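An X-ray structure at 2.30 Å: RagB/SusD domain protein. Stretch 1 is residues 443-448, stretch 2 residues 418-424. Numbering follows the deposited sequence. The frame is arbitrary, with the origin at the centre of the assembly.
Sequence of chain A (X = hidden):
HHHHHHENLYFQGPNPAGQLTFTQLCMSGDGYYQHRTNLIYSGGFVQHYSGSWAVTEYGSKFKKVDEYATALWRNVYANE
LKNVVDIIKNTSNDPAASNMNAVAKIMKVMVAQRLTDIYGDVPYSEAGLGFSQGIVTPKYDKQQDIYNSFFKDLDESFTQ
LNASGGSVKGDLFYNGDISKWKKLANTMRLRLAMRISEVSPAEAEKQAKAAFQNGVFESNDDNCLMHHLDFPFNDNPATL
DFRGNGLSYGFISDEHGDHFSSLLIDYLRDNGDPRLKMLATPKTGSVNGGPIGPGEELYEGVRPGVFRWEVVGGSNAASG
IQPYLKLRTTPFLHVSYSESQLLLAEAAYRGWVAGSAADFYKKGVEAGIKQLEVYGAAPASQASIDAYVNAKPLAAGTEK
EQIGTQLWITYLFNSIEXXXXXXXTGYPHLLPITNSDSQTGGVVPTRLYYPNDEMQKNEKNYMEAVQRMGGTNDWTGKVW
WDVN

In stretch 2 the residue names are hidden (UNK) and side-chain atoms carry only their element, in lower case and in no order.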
# COMPACT_ATOMS: atom_id res chain seq x y z
N VAL A 443 16.39 12.75 6.36
CA VAL A 443 16.18 12.36 4.97
C VAL A 443 15.32 11.09 4.89
O VAL A 443 15.69 10.05 5.47
CB VAL A 443 17.51 12.10 4.25
CG1 VAL A 443 17.25 11.73 2.79
CG2 VAL A 443 18.40 13.35 4.35
N VAL A 444 14.19 11.13 4.19
CA VAL A 444 13.38 9.92 4.15
C VAL A 444 14.13 8.79 3.41
O VAL A 444 14.63 8.97 2.31
CB VAL A 444 12.01 10.15 3.52
CG1 VAL A 444 11.12 8.88 3.68
CG2 VAL A 444 11.34 11.35 4.16
N PRO A 445 14.24 7.63 4.05
CA PRO A 445 14.78 6.46 3.37
C PRO A 445 14.00 6.16 2.10
O PRO A 445 12.76 6.25 2.11
CB PRO A 445 14.62 5.35 4.41
CG PRO A 445 14.61 6.08 5.72
CD PRO A 445 13.86 7.34 5.45
N THR A 446 14.70 5.81 1.03
CA THR A 446 14.03 5.62 -0.24
C THR A 446 13.99 4.16 -0.70
O THR A 446 13.50 3.86 -1.79
CB THR A 446 14.67 6.51 -1.33
OG1 THR A 446 16.10 6.46 -1.21
CG2 THR A 446 14.19 7.96 -1.16
N ARG A 447 14.49 3.25 0.13
CA ARG A 447 14.28 1.80 -0.05
C ARG A 447 14.66 1.11 1.25
O ARG A 447 15.26 1.73 2.11
CB ARG A 447 15.12 1.24 -1.21
CG ARG A 447 16.65 1.27 -0.93
CD ARG A 447 17.51 0.77 -2.10
NE ARG A 447 17.52 -0.69 -2.24
CZ ARG A 447 18.36 -1.52 -1.60
NH1 ARG A 447 19.26 -1.03 -0.75
NH2 ARG A 447 18.30 -2.84 -1.79
N LEU A 448 14.33 -0.17 1.40
CA LEU A 448 14.90 -0.97 2.47
C LEU A 448 15.98 -1.87 1.84
O LEU A 448 16.07 -1.98 0.60
CB LEU A 448 13.83 -1.78 3.21
CG LEU A 448 12.73 -0.95 3.91
CD1 LEU A 448 11.71 -1.88 4.59
CD2 LEU A 448 13.30 0.04 4.93
N UNK A 418 1.35 3.77 -0.29
CA UNK A 418 1.49 5.18 -0.04
C UNK A 418 2.96 5.59 -0.06
O UNK A 418 3.28 6.64 -0.58
c UNK A 418 0.87 5.55 1.28
N UNK A 419 3.82 4.79 0.55
CA UNK A 419 5.27 5.02 0.57
C UNK A 419 5.83 5.05 -0.84
O UNK A 419 6.63 5.92 -1.18
o UNK A 419 11.74 3.98 1.48
c UNK A 419 8.23 5.19 1.66
c UNK A 419 9.65 2.84 1.27
c UNK A 419 10.34 4.03 1.47
c UNK A 419 7.52 4.00 1.42
c UNK A 419 8.25 2.83 1.25
c UNK A 419 9.63 5.21 1.68
c UNK A 419 5.99 3.96 1.42
N UNK A 420 5.38 4.11 -1.68
CA UNK A 420 5.82 4.12 -3.08
C UNK A 420 5.30 5.36 -3.85
O UNK A 420 6.07 6.01 -4.57
c UNK A 420 5.38 2.82 -3.78
o UNK A 420 5.97 1.68 -3.16
N UNK A 421 4.02 5.70 -3.67
CA UNK A 421 3.45 6.82 -4.41
C UNK A 421 4.07 8.14 -3.94
O UNK A 421 4.25 9.07 -4.71
c UNK A 421 1.92 6.85 -4.27
n UNK A 421 0.88 8.85 -5.20
c UNK A 421 1.23 7.59 -5.43
o UNK A 421 1.05 7.03 -6.52
N UNK A 422 4.42 8.21 -2.67
CA UNK A 422 5.18 9.35 -2.20
C UNK A 422 6.58 9.38 -2.83
O UNK A 422 7.05 10.45 -3.24
c UNK A 422 8.52 9.74 0.07
c UNK A 422 5.31 9.37 -0.67
c UNK A 422 9.80 10.17 0.43
n UNK A 422 6.56 12.70 0.29
c UNK A 422 6.07 10.59 -0.24
c UNK A 422 9.02 12.45 0.75
c UNK A 422 7.47 10.67 0.05
c UNK A 422 7.74 12.01 0.39
c UNK A 422 10.03 11.51 0.77
c UNK A 422 5.57 11.84 -0.09
N UNK A 423 7.23 8.22 -2.94
CA UNK A 423 8.57 8.23 -3.53
C UNK A 423 8.51 8.69 -5.00
O UNK A 423 9.32 9.51 -5.42
c UNK A 423 9.95 6.64 -2.01
n UNK A 423 9.50 4.20 -1.98
c UNK A 423 9.25 6.85 -3.41
n UNK A 423 10.99 2.48 -2.44
n UNK A 423 8.73 2.06 -2.31
c UNK A 423 10.53 5.24 -1.87
c UNK A 423 9.74 2.92 -2.24
N UNK A 424 7.51 8.20 -5.73
CA UNK A 424 7.33 8.57 -7.14
C UNK A 424 6.99 10.04 -7.32
O UNK A 424 7.68 10.72 -8.07
n UNK A 424 2.84 9.02 -10.76
c UNK A 424 4.88 7.25 -9.90
c UNK A 424 2.62 8.23 -9.72
n UNK A 424 3.56 7.40 -9.29
c UNK A 424 5.96 8.11 -9.23
n UNK A 424 1.45 8.30 -9.11
c UNK A 424 6.23 7.73 -7.79

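Stretch 2 is one segment of a longer helix, and stretch 1 passes alongside it without regular secondary structure. Position 418 carries a single side-chain carbon, the CB. It lies out of reach of stretch 1, and one carbon alone identifies Ala 418.

At position 419 a CB leads to a six-membered ring of carbons, with one oxygen attached at the far end of the ring. That oxygen lies 2.6 Å from O of Pro 445, a distance suited to a hydroxyl donating to a carbonyl. A phenol fits all of this, so the residue is Tyr 419. Although its CA-to-CB bond points sideways, the ring carries the hydroxyl to the loop backbone.

Position 420 has one carbon and one oxygen, unbranched, and does not touch stretch 1; it is Ser 420. Position 421 has two carbons, the second bearing one oxygen and one nitrogen. This terminal amide, again remote from stretch 1, belongs to Asn 421.

Position 422 shows a CB followed by fused five- and six-membered rings containing eight carbons and one nitrogen, an indole. A carbon of the six-membered ring comes within 3.6 Å of CG2 of Val 444. The residue is Trp 422, and the carbon is its CH2.

At position 423 three carbons run to a nitrogen and then to a carbon bearing two more nitrogens. One terminal nitrogen is 2.9 Å from O of Thr 446. This guanidinium marks Arg 423, whose NH1 makes that approach near the guanidinium plane. A weak hydrogen bond from its NH2 to OG of Ser 420, 2.9 Å away, ties the same group back to the helix.

Position 424 repeats the three-carbon chain and guanidinium but lies out of reach of stretch 1. It is Arg 424, and its NH2 donates to OD1 of Asn 421 at 2.9 Å.

The contact therefore combines polar recognition of backbone with a small apolar patch. Tyr 419 OH and Arg 423 NH1 donate to the consecutive carbonyls of Pro 445 and Thr 446, the latter with an N-H...O angle of 159°. Because both acceptors are main-chain atoms, the CB of Thr 446 can point away from the helix without losing the bond. Val 444, whose CA-to-CB bond points toward the helix, supplies the apolar part: both methyls lie near the Trp 422 ring, and CG1 of Val 444 also comes 4.4 Å from CE1 of Tyr 419, at the edge of that ring.

Stretch 2 (418-424) AYSNWRR
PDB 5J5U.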